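Local coordinates for protein carboxyvinyl-carboxyphosphonate phosphorylmutase (Bacillus anthracis, PDB 4IQD) that belongs to the phosphoenolpyruvate phosphomutase family of TIM-barrel enzymes and holds pyruvic acid in a pocket at the barrel strands, at residues A[51-56]-A[90-95]. Numbering follows the deposited sequence.
With PYR (pyruvic acid), chain C.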
loop_
_atom_site.group_PDB
_atom_site.type_symbol
_atom_site.label_atom_id
_atom_site.label_comp_id
_atom_site.label_asym_id
_atom_site.label_seq_id
_atom_site.Cartn_x
_atom_site.Cartn_y
_atom_site.Cartn_z
ATOM N N LEU A 51 4.061 -18.034 -8.377
ATOM C CA LEU A 51 3.259 -19.043 -7.688
ATOM C C LEU A 51 3.358 -18.960 -6.171
ATOM O O LEU A 51 2.798 -19.787 -5.450
ATOM C CB LEU A 51 3.681 -20.435 -8.147
ATOM C CG LEU A 51 3.664 -20.655 -9.660
ATOM C CD1 LEU A 51 4.114 -22.067 -9.991
ATOM C CD2 LEU A 51 2.283 -20.372 -10.232
ATOM N N ALA A 52 4.085 -17.962 -5.693
ATOM C CA ALA A 52 4.246 -17.741 -4.271
ATOM C C ALA A 52 4.622 -16.286 -4.094
ATOM O O ALA A 52 5.147 -15.667 -5.012
ATOM C CB ALA A 52 5.323 -18.654 -3.708
ATOM N N LEU A 53 4.335 -15.732 -2.923
ATOM C CA LEU A 53 4.584 -14.318 -2.680
ATOM C C LEU A 53 5.345 -14.128 -1.388
ATOM O O LEU A 53 5.330 -14.996 -0.522
ATOM C CB LEU A 53 3.270 -13.541 -2.614
ATOM C CG LEU A 53 2.439 -13.461 -3.889
ATOM C CD1 LEU A 53 1.169 -12.693 -3.608
ATOM C CD2 LEU A 53 3.226 -12.806 -5.007
ATOM N N TYR A 54 6.005 -12.984 -1.263
ATOM C CA TYR A 54 6.808 -12.690 -0.089
ATOM C C TYR A 54 6.385 -11.371 0.536
ATOM O O TYR A 54 6.197 -10.375 -0.155
ATOM C CB TYR A 54 8.287 -12.633 -0.478
ATOM C CG TYR A 54 9.249 -12.477 0.679
ATOM C CD1 TYR A 54 9.471 -13.519 1.572
ATOM C CD2 TYR A 54 9.962 -11.300 0.861
ATOM C CE1 TYR A 54 10.362 -13.385 2.623
ATOM C CE2 TYR A 54 10.857 -11.161 1.908
ATOM C CZ TYR A 54 11.051 -12.203 2.787
ATOM O OH TYR A 54 11.941 -12.066 3.832
ATOM N N LEU A 55 6.223 -11.375 1.851
ATOM C CA LEU A 55 5.983 -10.142 2.576
ATOM C C LEU A 55 7.202 -9.810 3.423
ATOM O O LEU A 55 7.461 -10.462 4.433
ATOM C CB LEU A 55 4.745 -10.264 3.456
ATOM C CG LEU A 55 4.335 -8.979 4.172
ATOM C CD1 LEU A 55 4.023 -7.884 3.164
ATOM C CD2 LEU A 55 3.148 -9.231 5.085
ATOM N N SER A 56 7.960 -8.806 2.998
ATOM C CA SER A 56 9.177 -8.416 3.702
ATOM C C SER A 56 8.906 -7.291 4.687
ATOM O O SER A 56 8.130 -6.382 4.400
ATOM C CB SER A 56 10.249 -7.976 2.709
ATOM O OG SER A 56 10.527 -6.593 2.835
ATOM N N LEU A 90 -2.606 -17.343 -3.100
ATOM C CA LEU A 90 -1.265 -17.890 -3.284
ATOM C C LEU A 90 -0.565 -18.103 -1.951
ATOM O O LEU A 90 -0.835 -17.384 -0.989
ATOM C CB LEU A 90 -0.412 -16.952 -4.137
ATOM C CG LEU A 90 -0.640 -16.973 -5.643
ATOM C CD1 LEU A 90 0.339 -16.031 -6.312
ATOM C CD2 LEU A 90 -0.488 -18.383 -6.173
ATOM N N PRO A 91 0.342 -19.091 -1.893
ATOM C CA PRO A 91 1.166 -19.291 -0.700
ATOM C C PRO A 91 2.025 -18.062 -0.464
ATOM O O PRO A 91 2.682 -17.585 -1.386
ATOM C CB PRO A 91 2.056 -20.477 -1.080
ATOM C CG PRO A 91 1.339 -21.161 -2.191
ATOM C CD PRO A 91 0.648 -20.077 -2.943
ATOM N N VAL A 92 2.011 -17.549 0.758
ATOM C CA VAL A 92 2.786 -16.366 1.081
ATOM C C VAL A 92 3.740 -16.643 2.232
ATOM O O VAL A 92 3.326 -17.098 3.296
ATOM C CB VAL A 92 1.873 -15.183 1.442
ATOM C CG1 VAL A 92 2.693 -14.011 1.946
ATOM C CG2 VAL A 92 1.041 -14.777 0.236
ATOM N N LEU A 93 5.021 -16.384 1.990
ATOM C CA LEU A 93 6.048 -16.449 3.019
ATOM C C LEU A 93 6.192 -15.084 3.671
ATOM O O LEU A 93 6.471 -14.086 3.003
ATOM C CB LEU A 93 7.380 -16.888 2.411
ATOM C CG LEU A 93 8.658 -16.735 3.234
ATOM C CD1 LEU A 93 8.646 -17.618 4.476
ATOM C CD2 LEU A 93 9.856 -17.054 2.362
ATOM N N VAL A 94 6.000 -15.046 4.980
ATOM C CA VAL A 94 6.029 -13.794 5.711
ATOM C C VAL A 94 7.251 -13.685 6.607
ATOM O O VAL A 94 7.497 -14.541 7.450
ATOM C CB VAL A 94 4.770 -13.630 6.565
ATOM C CG1 VAL A 94 4.878 -12.391 7.433
ATOM C CG2 VAL A 94 3.543 -13.571 5.676
ATOM N N ASP A 95 8.014 -12.619 6.405
ATOM C CA ASP A 95 9.126 -12.290 7.277
ATOM C C ASP A 95 8.581 -11.836 8.623
ATOM O O ASP A 95 8.027 -10.743 8.740
ATOM C CB ASP A 95 9.966 -11.179 6.645
ATOM C CG ASP A 95 11.091 -10.701 7.549
ATOM O OD1 ASP A 95 11.452 -11.421 8.504
ATOM O OD2 ASP A 95 11.629 -9.602 7.293
HETATM C C PYR C . 14.152 -8.094 3.611
HETATM O O PYR C . 13.327 -7.392 2.878
HETATM O OXT PYR C . 13.674 -9.022 4.406
HETATM C CA PYR C . 15.522 -7.834 3.544
HETATM O O3 PYR C . 16.360 -8.452 4.338
HETATM C CB PYR C . 16.048 -6.844 2.546
#
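Tyr54 and Leu93 pair on one face of two neighbouring parallel strands, making the closest apolar side-chain approach between them, with Tyr54 CD1 3.6 Å from Leu93 CD2. Tyr54 CG is anti to the backbone N (chi1 -174°), beside the carbonyl carbon; the ring crosses Leu93 obliquely, and Leu93 CG sits in the ring plane at its edge. Leu53, Leu55, Val92 and Val94 share the other face, where Leu53, Leu55 and Val94 touch helix 74-88, and Leu53 CB lies 3.8 Å from Val92 CG2. Between the faces runs a ladder of four backbone hydrogen bonds: Leu53 N to Pro91 O, Leu93 N to Leu53 O, Leu55 N to Leu93 O and Asp95 N to Leu55 O.

Strands 53-55 and 92-95, parallel and joined through helices 57-63 and 74-88, form with them a right-handed beta-alpha-beta crossover, the repeating element of the TIM barrel, and as in that fold the C-terminal strand ends carry the ligand pocket. There Ser56 OG donates to O of pyruvic acid at 2.9 Å and also takes the amide of Ala59, capping helix 57-63. Tyr54 OH, hydrogen-bonded to Gln122, stands 3.5 Å from Asp95 CB, and the ring and carboxylate planes are only 7° apart. Asp95 OD1 is held by the amide of Asp97.

The opposite end is looser: the side chain of exposed Leu51 comes no nearer than 5.0 Å to 90-95, and its carbonyl O alone reaches across, to Pro91 CD (3.3 Å) and Leu90 CD2.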